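Local atomic coordinates of papain-like protease (Human betacoronavirus 2c EMC/2012, PDB entry 4PT5), a protein that probably cleaves the viral replicase polyprotein as a papain-like cysteine protease and, like its coronavirus relatives, probably also removes ubiquitin from host proteins. Residues T5-V10 and K50-S55; H83-L88 and I154-N159; K126-V131 and T174-A179; N194-K199 and V227-G232; T243-L248 and D311-G316. All coordinates share one frame; numbering follows the deposited sequence.

Contact 1: residues T5-V10 and K50-S55; sequences TIEVLV and KQNGHS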
# COMPACT_ATOMS: atom_id res chain seq x y z
N THR A 5 7.96 17.74 37.72
CA THR A 5 8.40 16.50 37.07
C THR A 5 7.37 15.37 37.21
O THR A 5 6.89 15.09 38.31
CB THR A 5 9.80 16.04 37.56
OG1 THR A 5 10.11 14.76 37.01
CG2 THR A 5 9.86 15.95 39.09
N ILE A 6 7.03 14.75 36.09
CA ILE A 6 6.14 13.57 36.07
C ILE A 6 6.79 12.40 35.34
O ILE A 6 7.72 12.58 34.56
CB ILE A 6 4.76 13.87 35.43
CG1 ILE A 6 4.90 14.27 33.95
CG2 ILE A 6 4.01 14.93 36.23
CD1 ILE A 6 3.67 14.00 33.12
N GLU A 7 6.30 11.19 35.61
CA GLU A 7 6.79 9.99 34.94
C GLU A 7 5.67 9.15 34.32
O GLU A 7 4.64 8.91 34.96
CB GLU A 7 7.67 9.14 35.87
CG GLU A 7 7.10 8.89 37.26
CD GLU A 7 8.15 8.37 38.23
OE1 GLU A 7 8.41 9.06 39.24
OE2 GLU A 7 8.72 7.29 37.98
N VAL A 8 5.89 8.72 33.08
CA VAL A 8 4.86 8.02 32.30
C VAL A 8 5.33 6.65 31.80
O VAL A 8 6.52 6.35 31.80
CB VAL A 8 4.41 8.87 31.08
CG1 VAL A 8 3.64 10.10 31.54
CG2 VAL A 8 5.60 9.26 30.21
N LEU A 9 4.37 5.83 31.37
CA LEU A 9 4.66 4.53 30.77
C LEU A 9 4.55 4.63 29.25
O LEU A 9 3.55 5.11 28.72
CB LEU A 9 3.70 3.46 31.30
CG LEU A 9 3.80 2.91 32.74
CD1 LEU A 9 5.22 2.49 33.11
CD2 LEU A 9 3.23 3.89 33.76
N VAL A 10 5.58 4.17 28.56
CA VAL A 10 5.64 4.28 27.10
C VAL A 10 5.64 2.90 26.44
O VAL A 10 6.48 2.06 26.76
CB VAL A 10 6.85 5.12 26.64
CG1 VAL A 10 6.95 5.16 25.13
CG2 VAL A 10 6.75 6.54 27.19
N LYS A 50 -1.58 16.22 35.62
CA LYS A 50 -2.32 15.09 36.19
C LYS A 50 -2.13 13.75 35.46
O LYS A 50 -2.56 12.71 35.96
CB LYS A 50 -3.81 15.43 36.28
CG LYS A 50 -4.14 16.57 37.23
CD LYS A 50 -5.59 17.03 37.08
CE LYS A 50 -5.88 18.21 37.99
NZ LYS A 50 -7.23 18.78 37.75
N GLN A 51 -1.48 13.79 34.30
CA GLN A 51 -1.26 12.58 33.50
C GLN A 51 0.00 11.80 33.91
O GLN A 51 0.70 11.23 33.07
CB GLN A 51 -1.25 12.91 32.00
CG GLN A 51 -0.38 14.10 31.61
CD GLN A 51 -0.63 14.58 30.19
OE1 GLN A 51 0.20 15.29 29.62
NE2 GLN A 51 -1.77 14.21 29.62
N ASN A 52 0.27 11.77 35.22
CA ASN A 52 1.40 11.04 35.78
C ASN A 52 1.08 9.55 35.96
O ASN A 52 0.04 9.20 36.52
CB ASN A 52 1.82 11.66 37.11
CG ASN A 52 3.00 10.94 37.75
OD1 ASN A 52 4.09 10.89 37.18
ND2 ASN A 52 2.78 10.39 38.93
N GLY A 53 1.98 8.70 35.49
CA GLY A 53 1.82 7.25 35.61
C GLY A 53 0.82 6.66 34.62
O GLY A 53 0.24 5.60 34.87
N HIS A 54 0.61 7.36 33.51
CA HIS A 54 -0.29 6.90 32.45
C HIS A 54 0.44 6.26 31.31
O HIS A 54 1.61 6.56 31.07
CB HIS A 54 -1.15 8.05 31.95
CG HIS A 54 -2.45 8.22 32.69
ND1 HIS A 54 -2.66 9.21 33.58
CD2 HIS A 54 -3.63 7.47 32.65
CE1 HIS A 54 -3.90 9.10 34.09
NE2 HIS A 54 -4.50 8.04 33.52
N SER A 55 -0.25 5.37 30.60
CA SER A 55 0.31 4.70 29.44
C SER A 55 0.24 5.58 28.20
O SER A 55 -0.81 6.15 27.89
CB SER A 55 -0.40 3.37 29.19
OG SER A 55 -0.37 2.54 30.34
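Glu7 is held through both its backbone polar atoms by neighbouring residues of the loop 50-55. Glu7 N meets Asn52 OD1 at 2.7 Å in a nearly straight bond, the donor almost in line with the amide C=O. Asn52 can reach it because CG stands anti to the backbone N (chi1 -180°), which carries the short amide out to the strand like a substitute peptide carbonyl. Glu7 O is taken by Gly53 N, 2.7 Å away. Two residues on, Leu9 N donates to His54 O (2.9 Å), and Ser55 CA adds a C-H contact to Leu9 O.

Van der Waals contacts fill in between these bonds. Ile6 and Asn52 run alongside in opposite senses, with Ile6 CG2 4.0 Å from Asn52 CB. Val8 turns methyl CG1 to the carbonyl oxygen Gln51 O at 3.5 Å, while Leu9 lays methyl CD2 against that of Gly53. Gly53 sits in a type II turn from Gln51 to His54, where its positive phi (76°) suits a residue without a side chain. Gln51 OE1 is held by Asp48 N and Tyr28 OH.

The loop feeds into strand 55-58, which runs parallel to strand 5-11 from the Leu9-Ser55 bridge onward; strand 18-23 pairs with the other edge of 5-11. Such a parallel pair of first and last strands is characteristic of the beta-grasp fold, consistent with the ubiquitin-like N-terminal domain of coronavirus papain-like proteases.

Contact 2: residues H83-L88 and I154-N159; sequences HRFYSL and IMAYGN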
# COMPACT_ATOMS: atom_id res chain seq x y z
N HIS A 83 1.48 6.14 13.43
CA HIS A 83 0.69 7.36 13.46
C HIS A 83 -0.56 7.21 12.63
O HIS A 83 -1.63 7.67 13.01
CB HIS A 83 1.50 8.56 12.97
CG HIS A 83 0.75 9.87 13.04
ND1 HIS A 83 -0.27 10.17 12.21
CD2 HIS A 83 0.90 10.97 13.88
CE1 HIS A 83 -0.75 11.39 12.50
NE2 HIS A 83 -0.03 11.88 13.52
N ARG A 84 -0.40 6.55 11.49
CA ARG A 84 -1.49 6.33 10.55
C ARG A 84 -2.52 5.33 11.09
O ARG A 84 -3.72 5.48 10.87
CB ARG A 84 -0.92 5.86 9.21
CG ARG A 84 -1.80 6.10 8.00
CD ARG A 84 -0.98 6.15 6.72
NE ARG A 84 0.14 5.21 6.72
CZ ARG A 84 0.08 3.94 6.32
NH1 ARG A 84 -1.06 3.43 5.89
NH2 ARG A 84 1.17 3.19 6.36
N PHE A 85 -2.04 4.31 11.81
CA PHE A 85 -2.91 3.30 12.42
C PHE A 85 -3.67 3.85 13.63
O PHE A 85 -4.88 3.62 13.75
CB PHE A 85 -2.10 2.05 12.80
CG PHE A 85 -2.83 1.08 13.69
CD1 PHE A 85 -4.00 0.46 13.27
CD2 PHE A 85 -2.34 0.77 14.96
CE1 PHE A 85 -4.67 -0.44 14.10
CE2 PHE A 85 -3.00 -0.12 15.79
CZ PHE A 85 -4.17 -0.73 15.35
N TYR A 86 -2.98 4.57 14.50
CA TYR A 86 -3.60 5.16 15.69
C TYR A 86 -4.67 6.20 15.34
O TYR A 86 -5.70 6.27 16.00
CB TYR A 86 -2.55 5.79 16.63
CG TYR A 86 -1.52 4.83 17.18
CD1 TYR A 86 -1.85 3.51 17.49
CD2 TYR A 86 -0.21 5.25 17.42
CE1 TYR A 86 -0.90 2.63 18.00
CE2 TYR A 86 0.74 4.38 17.93
CZ TYR A 86 0.39 3.08 18.22
OH TYR A 86 1.33 2.21 18.72
N SER A 87 -4.40 6.99 14.30
CA SER A 87 -5.35 7.99 13.82
C SER A 87 -6.63 7.35 13.28
O SER A 87 -7.72 7.91 13.44
CB SER A 87 -4.72 8.87 12.73
OG SER A 87 -3.75 9.74 13.27
N LEU A 88 -6.48 6.18 12.66
CA LEU A 88 -7.62 5.46 12.09
C LEU A 88 -8.49 4.80 13.16
O LEU A 88 -9.71 4.78 13.03
CB LEU A 88 -7.16 4.42 11.05
CG LEU A 88 -6.69 4.92 9.68
CD1 LEU A 88 -5.98 3.82 8.92
CD2 LEU A 88 -7.85 5.48 8.85
N ILE A 154 -6.76 -3.05 8.54
CA ILE A 154 -7.02 -3.27 7.12
C ILE A 154 -6.86 -1.97 6.33
O ILE A 154 -6.26 -1.95 5.26
CB ILE A 154 -8.43 -3.87 6.90
CG1 ILE A 154 -8.49 -5.31 7.40
CG2 ILE A 154 -8.81 -3.83 5.42
CD1 ILE A 154 -9.85 -5.95 7.26
N MET A 155 -7.39 -0.87 6.88
CA MET A 155 -7.23 0.44 6.28
C MET A 155 -5.78 0.91 6.30
O MET A 155 -5.31 1.53 5.34
CB MET A 155 -8.14 1.46 6.97
CG MET A 155 -9.62 1.24 6.70
SD MET A 155 -10.69 2.42 7.54
CE MET A 155 -10.44 3.88 6.53
N ALA A 156 -5.07 0.61 7.39
CA ALA A 156 -3.66 0.98 7.53
C ALA A 156 -2.75 0.23 6.55
O ALA A 156 -1.92 0.84 5.88
CB ALA A 156 -3.20 0.77 8.96
N TYR A 157 -2.91 -1.10 6.47
CA TYR A 157 -2.12 -1.93 5.56
C TYR A 157 -2.52 -1.71 4.10
O TYR A 157 -1.68 -1.78 3.21
CB TYR A 157 -2.26 -3.41 5.90
CG TYR A 157 -1.47 -3.86 7.11
CD1 TYR A 157 -0.10 -4.09 7.03
CD2 TYR A 157 -2.11 -4.09 8.33
CE1 TYR A 157 0.62 -4.51 8.14
CE2 TYR A 157 -1.40 -4.51 9.44
CZ TYR A 157 -0.03 -4.72 9.34
OH TYR A 157 0.66 -5.14 10.45
N GLY A 158 -3.80 -1.45 3.87
CA GLY A 158 -4.30 -1.15 2.53
C GLY A 158 -4.05 0.28 2.10
O GLY A 158 -4.32 0.64 0.96
N ASN A 159 -3.52 1.09 3.02
CA ASN A 159 -3.27 2.52 2.78
C ASN A 159 -4.54 3.26 2.34
O ASN A 159 -4.51 4.13 1.46
CB ASN A 159 -2.11 2.72 1.79
CG ASN A 159 -0.81 2.11 2.29
OD1 ASN A 159 -0.40 2.33 3.43
ND2 ASN A 159 -0.14 1.34 1.43
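Arg84 of helix 81-91 reaches across to the C-terminal end of helix 148-157, in what is probably the helical thumb of the protease, and hydrogen-bonds to a carbonyl there. Its NH1 donates to Ala156 O at 2.7 Å. The guanidinium comes in with this oxygen at its edge, and the N-H meets a lone pair in the plane of the carbonyl. A bend at chi3 (37°) turns the flat group towards the helix end. Arginine suits the place, since a positive group can meet the carbonyls that a terminating helix leaves pointing outward.

Beside this bond lies a small apolar patch. Leu88 directs CD1 to Met155 CB (3.7 Å) and also to Ala156 CB (4.1 Å), and Phe85 brings its CB to the same methyl. Ala156 is small enough for the helices to approach with 5.5 Å between the CA atoms of Phe85 and Ala156.

Further out, Asp78 forms a salt bridge with Arg84 NH2, a second polar partner for the guanidinium. The helix ends in a Schellman motif: Asn159 takes positive phi (56°), which asparagine tolerates better than most residues. Arg170 and Asn159 of the second subunit pack on Arg84 and Asn159 respectively. Met155 also bends at chi3, and this brings its terminal methyl CE to 3.8 Å from Leu88 CD2.

Contact 3: residues K126-V131 and T174-A179; sequences KDIKFV and TVLAKA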
# COMPACT_ATOMS: atom_id res chain seq x y z
N LYS A 126 -13.10 -20.12 5.55
CA LYS A 126 -12.78 -21.06 6.62
C LYS A 126 -11.33 -21.53 6.53
O LYS A 126 -10.73 -21.52 5.45
CB LYS A 126 -13.75 -22.25 6.61
CG LYS A 126 -14.11 -22.79 7.99
CD LYS A 126 -15.04 -21.84 8.74
CE LYS A 126 -15.48 -22.41 10.08
NZ LYS A 126 -16.48 -23.51 9.95
N ASP A 127 -10.77 -21.94 7.67
CA ASP A 127 -9.37 -22.37 7.80
C ASP A 127 -8.37 -21.27 7.40
O ASP A 127 -7.35 -21.53 6.78
CB ASP A 127 -9.10 -23.67 7.03
CG ASP A 127 -9.78 -24.88 7.65
OD1 ASP A 127 -10.73 -24.71 8.45
OD2 ASP A 127 -9.36 -26.02 7.34
N ILE A 128 -8.70 -20.03 7.79
CA ILE A 128 -7.88 -18.86 7.47
C ILE A 128 -7.17 -18.31 8.72
O ILE A 128 -7.78 -18.17 9.78
CB ILE A 128 -8.72 -17.76 6.77
CG1 ILE A 128 -7.84 -16.59 6.32
CG2 ILE A 128 -9.87 -17.29 7.66
CD1 ILE A 128 -8.57 -15.52 5.53
N LYS A 129 -5.88 -18.02 8.58
CA LYS A 129 -5.07 -17.54 9.69
C LYS A 129 -4.07 -16.50 9.19
O LYS A 129 -3.45 -16.69 8.15
CB LYS A 129 -4.33 -18.71 10.33
CG LYS A 129 -4.02 -18.52 11.81
CD LYS A 129 -4.03 -19.86 12.53
CE LYS A 129 -4.29 -19.68 14.02
NZ LYS A 129 -4.89 -20.91 14.63
N PHE A 130 -3.93 -15.40 9.93
CA PHE A 130 -2.98 -14.35 9.55
C PHE A 130 -1.59 -14.59 10.13
O PHE A 130 -1.45 -14.89 11.32
CB PHE A 130 -3.52 -12.97 9.93
CG PHE A 130 -4.73 -12.55 9.16
CD1 PHE A 130 -4.63 -12.15 7.83
CD2 PHE A 130 -5.99 -12.58 9.75
CE1 PHE A 130 -5.75 -11.77 7.11
CE2 PHE A 130 -7.12 -12.20 9.04
CZ PHE A 130 -7.00 -11.80 7.71
N VAL A 131 -0.58 -14.45 9.29
CA VAL A 131 0.81 -14.69 9.69
C VAL A 131 1.38 -13.51 10.50
O VAL A 131 2.33 -13.67 11.27
CB VAL A 131 1.71 -15.07 8.48
CG1 VAL A 131 1.95 -13.87 7.56
CG2 VAL A 131 3.03 -15.67 8.95
N THR A 174 -5.05 -7.78 -0.97
CA THR A 174 -3.94 -7.30 -0.13
C THR A 174 -4.03 -7.83 1.30
O THR A 174 -3.00 -8.08 1.93
CB THR A 174 -3.86 -5.76 -0.10
OG1 THR A 174 -5.17 -5.21 0.10
CG2 THR A 174 -3.29 -5.22 -1.41
N VAL A 175 -5.25 -8.01 1.80
CA VAL A 175 -5.47 -8.59 3.12
C VAL A 175 -5.12 -10.07 3.12
O VAL A 175 -4.46 -10.56 4.03
CB VAL A 175 -6.92 -8.36 3.63
CG1 VAL A 175 -7.24 -9.26 4.82
CG2 VAL A 175 -7.13 -6.90 4.01
N LEU A 176 -5.56 -10.78 2.08
CA LEU A 176 -5.30 -12.21 1.94
C LEU A 176 -3.82 -12.53 1.77
O LEU A 176 -3.37 -13.61 2.14
CB LEU A 176 -6.12 -12.80 0.79
CG LEU A 176 -7.61 -13.06 1.04
CD1 LEU A 176 -8.34 -13.34 -0.27
CD2 LEU A 176 -7.83 -14.20 2.03
N ALA A 177 -3.06 -11.58 1.23
CA ALA A 177 -1.61 -11.72 1.09
C ALA A 177 -0.92 -11.90 2.44
O ALA A 177 0.16 -12.49 2.52
CB ALA A 177 -1.03 -10.51 0.36
N LYS A 178 -1.56 -11.40 3.50
CA LYS A 178 -1.04 -11.49 4.86
C LYS A 178 -1.58 -12.72 5.59
O LYS A 178 -1.25 -12.95 6.76
CB LYS A 178 -1.40 -10.22 5.65
CG LYS A 178 -1.26 -8.91 4.89
CD LYS A 178 0.19 -8.44 4.83
CE LYS A 178 0.27 -7.02 4.29
NZ LYS A 178 1.68 -6.52 4.25
N ALA A 179 -2.42 -13.50 4.91
CA ALA A 179 -3.06 -14.67 5.51
C ALA A 179 -2.37 -15.99 5.14
O ALA A 179 -1.41 -16.01 4.36
CB ALA A 179 -4.54 -14.71 5.15
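Lys178 O gathers several groups of segment 126-131. Its one hydrogen bond across the contact comes from Val131 N at 3.0 Å, with a C=O...N angle of 161°, so the donor stands almost directly ahead of the oxygen. Around this bond Phe130 adds a longer C-H contact from its CA. Val131 CG1 approaches Lys178 O to 3.4 Å. The Phe130 ring presents its edge, Phe130 CD1 lying 3.6 Å from Lys178 O. The ring edge also faces a second carbonyl, with Phe130 CE1 3.6 Å from Val175 O. The slightly positive hydrogens of an aromatic rim suit such a place between two oxygens.

These contacts flank a minimal antiparallel pairing. Phe130 and Ala179 form a non-hydrogen-bonded pair, whose side chains lie on the same face; the small Ala179 methyl CB sits 3.7 Å from Phe130 CD1. Beyond it Val175 CG1 meets Phe130 CE1, also at 3.7 Å. On the same side Ile128, whose chain is fully extended (chi1 -175°, chi2 175°), places CD1 3.8 Å from Leu176 CD2, the two side chains set roughly perpendicular.

A type I turn from Leu176 to Ala179 leads the chain out of helix 168-176 into this two-strand ribbon, which lies beside helices 133-144 and 168-176 in what is probably the thumb of the protease. Gln136 OE1 accepts from Phe130 N, and Phe139 meets the Phe130 ring edge-to-face. With a single conventional hydrogen bond between the segments, cohesion here probably comes largely from apolar burial, supplemented by weak C-H approaches to the carbonyls.

Contact 4: residues N194-K199 and V227-G232; sequences NVCGIK and VCQCGG. With ZN (zinc ion), chain B.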
# COMPACT_ATOMS: atom_id res chain seq x y z
N ASN A 194 1.49 -30.24 -28.54
CA ASN A 194 1.53 -31.61 -29.07
C ASN A 194 2.90 -32.03 -29.61
O ASN A 194 3.22 -33.22 -29.62
CB ASN A 194 0.45 -31.81 -30.14
CG ASN A 194 -0.95 -31.59 -29.62
OD1 ASN A 194 -1.83 -31.10 -30.34
ND2 ASN A 194 -1.18 -31.95 -28.35
N VAL A 195 3.68 -31.05 -30.05
CA VAL A 195 5.03 -31.29 -30.56
C VAL A 195 6.09 -31.02 -29.48
O VAL A 195 6.93 -31.88 -29.20
CB VAL A 195 5.34 -30.43 -31.81
CG1 VAL A 195 6.66 -30.84 -32.44
CG2 VAL A 195 4.21 -30.53 -32.83
N CYS A 196 6.05 -29.82 -28.89
CA CYS A 196 7.08 -29.35 -27.95
C CYS A 196 7.11 -30.08 -26.60
O CYS A 196 8.17 -30.16 -25.97
CB CYS A 196 6.96 -27.85 -27.73
SG CYS A 196 7.25 -26.88 -29.22
N GLY A 197 5.96 -30.59 -26.16
CA GLY A 197 5.89 -31.36 -24.92
C GLY A 197 4.97 -30.77 -23.86
O GLY A 197 4.19 -29.86 -24.14
N ILE A 198 5.07 -31.31 -22.64
CA ILE A 198 4.19 -30.94 -21.53
C ILE A 198 4.96 -30.24 -20.41
O ILE A 198 6.12 -30.56 -20.13
CB ILE A 198 3.44 -32.18 -20.98
CG1 ILE A 198 2.58 -32.82 -22.07
CG2 ILE A 198 2.58 -31.82 -19.77
CD1 ILE A 198 2.13 -34.24 -21.77
N LYS A 199 4.31 -29.27 -19.77
CA LYS A 199 4.86 -28.56 -18.62
C LYS A 199 3.77 -28.35 -17.57
O LYS A 199 2.66 -27.92 -17.89
CB LYS A 199 5.47 -27.22 -19.05
CG LYS A 199 6.33 -26.53 -18.00
CD LYS A 199 7.72 -27.14 -17.91
CE LYS A 199 8.63 -26.34 -16.98
NZ LYS A 199 8.21 -26.42 -15.56
N VAL A 227 -0.69 -19.30 -30.07
CA VAL A 227 0.38 -19.77 -30.96
C VAL A 227 1.64 -20.21 -30.20
O VAL A 227 2.08 -19.54 -29.26
CB VAL A 227 0.74 -18.69 -32.02
CG1 VAL A 227 2.00 -19.05 -32.79
CG2 VAL A 227 -0.42 -18.49 -32.99
N CYS A 228 2.21 -21.34 -30.62
CA CYS A 228 3.41 -21.90 -30.00
C CYS A 228 4.71 -21.37 -30.60
O CYS A 228 4.72 -20.79 -31.70
CB CYS A 228 3.39 -23.43 -30.08
SG CYS A 228 4.77 -24.24 -29.23
N GLN A 229 5.81 -21.58 -29.87
CA GLN A 229 7.17 -21.30 -30.35
C GLN A 229 7.48 -22.04 -31.65
O GLN A 229 8.14 -21.49 -32.54
CB GLN A 229 8.18 -21.68 -29.25
CG GLN A 229 9.65 -21.46 -29.59
CD GLN A 229 10.32 -22.65 -30.25
OE1 GLN A 229 9.78 -23.77 -30.25
NE2 GLN A 229 11.50 -22.43 -30.81
N CYS A 230 7.01 -23.28 -31.76
CA CYS A 230 7.27 -24.12 -32.94
C CYS A 230 6.44 -23.72 -34.16
O CYS A 230 6.67 -24.23 -35.26
CB CYS A 230 7.00 -25.59 -32.60
SG CYS A 230 5.26 -25.99 -32.31
N GLY A 231 5.48 -22.83 -33.96
CA GLY A 231 4.57 -22.40 -35.03
C GLY A 231 3.24 -23.12 -34.99
O GLY A 231 2.34 -22.81 -35.77
N GLY A 232 3.12 -24.08 -34.08
CA GLY A 232 1.90 -24.86 -33.92
C GLY A 232 0.89 -24.18 -33.01
O GLY A 232 0.51 -23.03 -33.24
ZN ZN B . 5.17 -26.33 -30.11
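A four-cysteine zinc site joins Cys196 to Cys228 and Cys230 at the far end of the molecule, in what corresponds to the zinc-binding fingers of this family. The zinc ion is bound by Cys196 SG at 2.3 Å, Cys228 SG at 2.3 Å and Cys230 SG at 2.2 Å, and Cys193 supplies the fourth sulfur. Cys196 SG lies 3.6 Å from Cys228 SG, a spacing set by their shared metal.

The two cysteines of segment 227-232 reach the ion by different torsions. Cys228 has SG anti to its N (chi1 -175°), whereas in Cys230 SG sits between N and the carbonyl carbon (chi1 69°), so residues two apart converge on one point. A type I turn, closed by Gly231 N to Cys228 O, carries both cysteines. Cys230 N donates to Cys228 SG at 3.5 Å, and Gly232 N makes a weak bond to Cys230 SG; both would soften the sulfurs' negative charge. Gly231 fits its positive phi (98°), where a side chain would press on the preceding carbonyl.

Between the segments the metal is the main tie. Paired C-X2-C and C-X-C loops from neighbouring hairpins are typical of a zinc ribbon, as in coronavirus papain-like proteases.

Contact 5: residues T243-L248 and D311-G316; sequences TPWLLL and DVLFPG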
# COMPACT_ATOMS: atom_id res chain seq x y z
N THR A 243 -9.17 -27.69 -2.96
CA THR A 243 -9.20 -26.53 -2.07
C THR A 243 -10.27 -26.69 -0.97
O THR A 243 -11.16 -27.53 -1.10
CB THR A 243 -9.48 -25.21 -2.84
OG1 THR A 243 -10.77 -25.27 -3.46
CG2 THR A 243 -8.41 -24.95 -3.89
N PRO A 244 -10.16 -25.90 0.12
CA PRO A 244 -11.26 -25.82 1.09
C PRO A 244 -12.38 -24.88 0.62
O PRO A 244 -13.53 -25.01 1.05
CB PRO A 244 -10.59 -25.25 2.34
CG PRO A 244 -9.42 -24.49 1.83
CD PRO A 244 -8.94 -25.25 0.63
N TRP A 245 -12.03 -23.94 -0.26
CA TRP A 245 -12.96 -22.99 -0.87
C TRP A 245 -12.28 -22.33 -2.03
O TRP A 245 -11.06 -22.42 -2.17
CB TRP A 245 -13.42 -21.94 0.14
CG TRP A 245 -12.30 -21.33 0.95
CD1 TRP A 245 -11.87 -21.71 2.22
CD2 TRP A 245 -11.41 -20.22 0.56
NE1 TRP A 245 -10.82 -20.92 2.64
CE2 TRP A 245 -10.50 -20.02 1.69
CE3 TRP A 245 -11.30 -19.40 -0.56
CZ2 TRP A 245 -9.52 -19.03 1.67
CZ3 TRP A 245 -10.31 -18.42 -0.56
CH2 TRP A 245 -9.44 -18.24 0.52
N LEU A 246 -13.05 -21.65 -2.88
CA LEU A 246 -12.49 -20.98 -4.05
C LEU A 246 -13.03 -19.58 -4.25
O LEU A 246 -14.23 -19.39 -4.46
CB LEU A 246 -12.71 -21.82 -5.31
CG LEU A 246 -12.28 -21.24 -6.67
CD1 LEU A 246 -10.76 -21.16 -6.80
CD2 LEU A 246 -12.87 -22.07 -7.80
N LEU A 247 -12.14 -18.59 -4.20
CA LEU A 247 -12.49 -17.21 -4.49
C LEU A 247 -12.01 -16.84 -5.89
O LEU A 247 -10.83 -16.99 -6.22
CB LEU A 247 -11.87 -16.27 -3.45
CG LEU A 247 -12.22 -14.78 -3.50
CD1 LEU A 247 -13.66 -14.52 -3.11
CD2 LEU A 247 -11.27 -13.98 -2.62
N LEU A 248 -12.95 -16.37 -6.72
CA LEU A 248 -12.65 -15.90 -8.07
C LEU A 248 -12.96 -14.42 -8.19
O LEU A 248 -13.98 -13.95 -7.67
CB LEU A 248 -13.44 -16.69 -9.12
CG LEU A 248 -13.30 -18.21 -9.23
CD1 LEU A 248 -14.23 -18.72 -10.33
CD2 LEU A 248 -11.87 -18.65 -9.51
N ASP A 311 -16.14 -10.22 -7.18
CA ASP A 311 -15.63 -11.41 -6.50
C ASP A 311 -16.75 -12.42 -6.34
O ASP A 311 -17.90 -12.04 -6.10
CB ASP A 311 -15.07 -11.03 -5.13
CG ASP A 311 -14.15 -9.82 -5.18
OD1 ASP A 311 -13.46 -9.61 -6.20
OD2 ASP A 311 -14.10 -9.06 -4.18
N VAL A 312 -16.42 -13.71 -6.50
CA VAL A 312 -17.39 -14.80 -6.36
C VAL A 312 -16.75 -15.95 -5.57
O VAL A 312 -15.67 -16.44 -5.93
CB VAL A 312 -17.90 -15.32 -7.73
CG1 VAL A 312 -19.00 -16.36 -7.55
CG2 VAL A 312 -18.42 -14.18 -8.60
N LEU A 313 -17.41 -16.37 -4.49
CA LEU A 313 -16.88 -17.43 -3.62
C LEU A 313 -17.59 -18.77 -3.79
O LEU A 313 -18.82 -18.86 -3.71
CB LEU A 313 -16.91 -16.98 -2.15
CG LEU A 313 -16.28 -17.89 -1.08
CD1 LEU A 313 -14.79 -18.10 -1.29
CD2 LEU A 313 -16.55 -17.33 0.31
N PHE A 314 -16.79 -19.81 -4.01
CA PHE A 314 -17.27 -21.17 -4.24
C PHE A 314 -16.84 -22.07 -3.08
O PHE A 314 -15.89 -21.73 -2.36
CB PHE A 314 -16.69 -21.72 -5.54
CG PHE A 314 -17.23 -21.04 -6.78
CD1 PHE A 314 -16.63 -19.89 -7.27
CD2 PHE A 314 -18.32 -21.58 -7.46
CE1 PHE A 314 -17.12 -19.27 -8.40
CE2 PHE A 314 -18.81 -20.96 -8.60
CZ PHE A 314 -18.21 -19.80 -9.07
N PRO A 315 -17.52 -23.22 -2.90
CA PRO A 315 -17.09 -24.19 -1.88
C PRO A 315 -15.78 -24.88 -2.27
O PRO A 315 -15.17 -24.53 -3.29
CB PRO A 315 -18.24 -25.22 -1.86
CG PRO A 315 -19.37 -24.57 -2.59
CD PRO A 315 -18.73 -23.68 -3.60
N GLY A 316 -15.34 -25.83 -1.45
CA GLY A 316 -14.11 -26.58 -1.71
C GLY A 316 -14.14 -27.37 -3.00
O GLY A 316 -15.10 -28.09 -3.27
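Leu247 and Leu313 face each other as a non-hydrogen-bonded antiparallel pair, their side chains nearly perpendicular, with Leu247 CB 4.1 Å from Leu313 CD1. Both extend CG anti to the backbone N (chi1 -175° in each), and the tip of Leu313 also reaches Trp245, Leu313 CD1 lying 3.8 Å from Trp245 CE3. The indole leans away from the partner strand.

On the opposite face Leu248 meets Phe314 on the diagonal: Leu248 CD1 comes 3.5 Å from Phe314 CE1. Beside them Leu246 CB lies 4.0 Å from Phe314 CB. The Phe314 ring turns its edge to Leu246 O.

Strands 245-250 and 304-315 run antiparallel here, the N-to-C directions of their short segments 162° apart, as part of the beta sheet that in this family forms the palm. Their ladder is regular: Leu246 N donates to Phe314 O (2.9 Å) and Phe314 N returns to Leu246 O, then Leu248 and Val312 repeat the exchange. Large branched and aromatic residues suit strands covered on both sides. Helix 168-176 covers the Leu247 face with Leu172, and Phe265 and Phe268 lie on Val312. Asp311 is buried beside Leu172, and its OD1 is hydrogen-bonded to Ser169 OG and Ser249 OG.

Overall arrangement
The five contacts follow the long axis of the chain. Contact 1, in the N-terminal domain, lies about 26 Å centre to centre from contact 2 among the helices, and about 72 Å from the zinc site of contact 4. Contacts 2 and 3 touch, Ile154 packing on Val175 and Tyr157 on Lys178, through helices 148-157 and 168-176, which are consecutive helices of the chain. Contact 3 in turn meets contact 5, their centres about 14 Å apart: Lys126 O probably accepts from Trp245 NE1, and Leu176 packs on Leu247, joining helical and sheet regions. In papain-like proteases of this family the active site lies between those two regions. The zinc site of contact 4 is separate, its centre about 32 Å from that of contact 5.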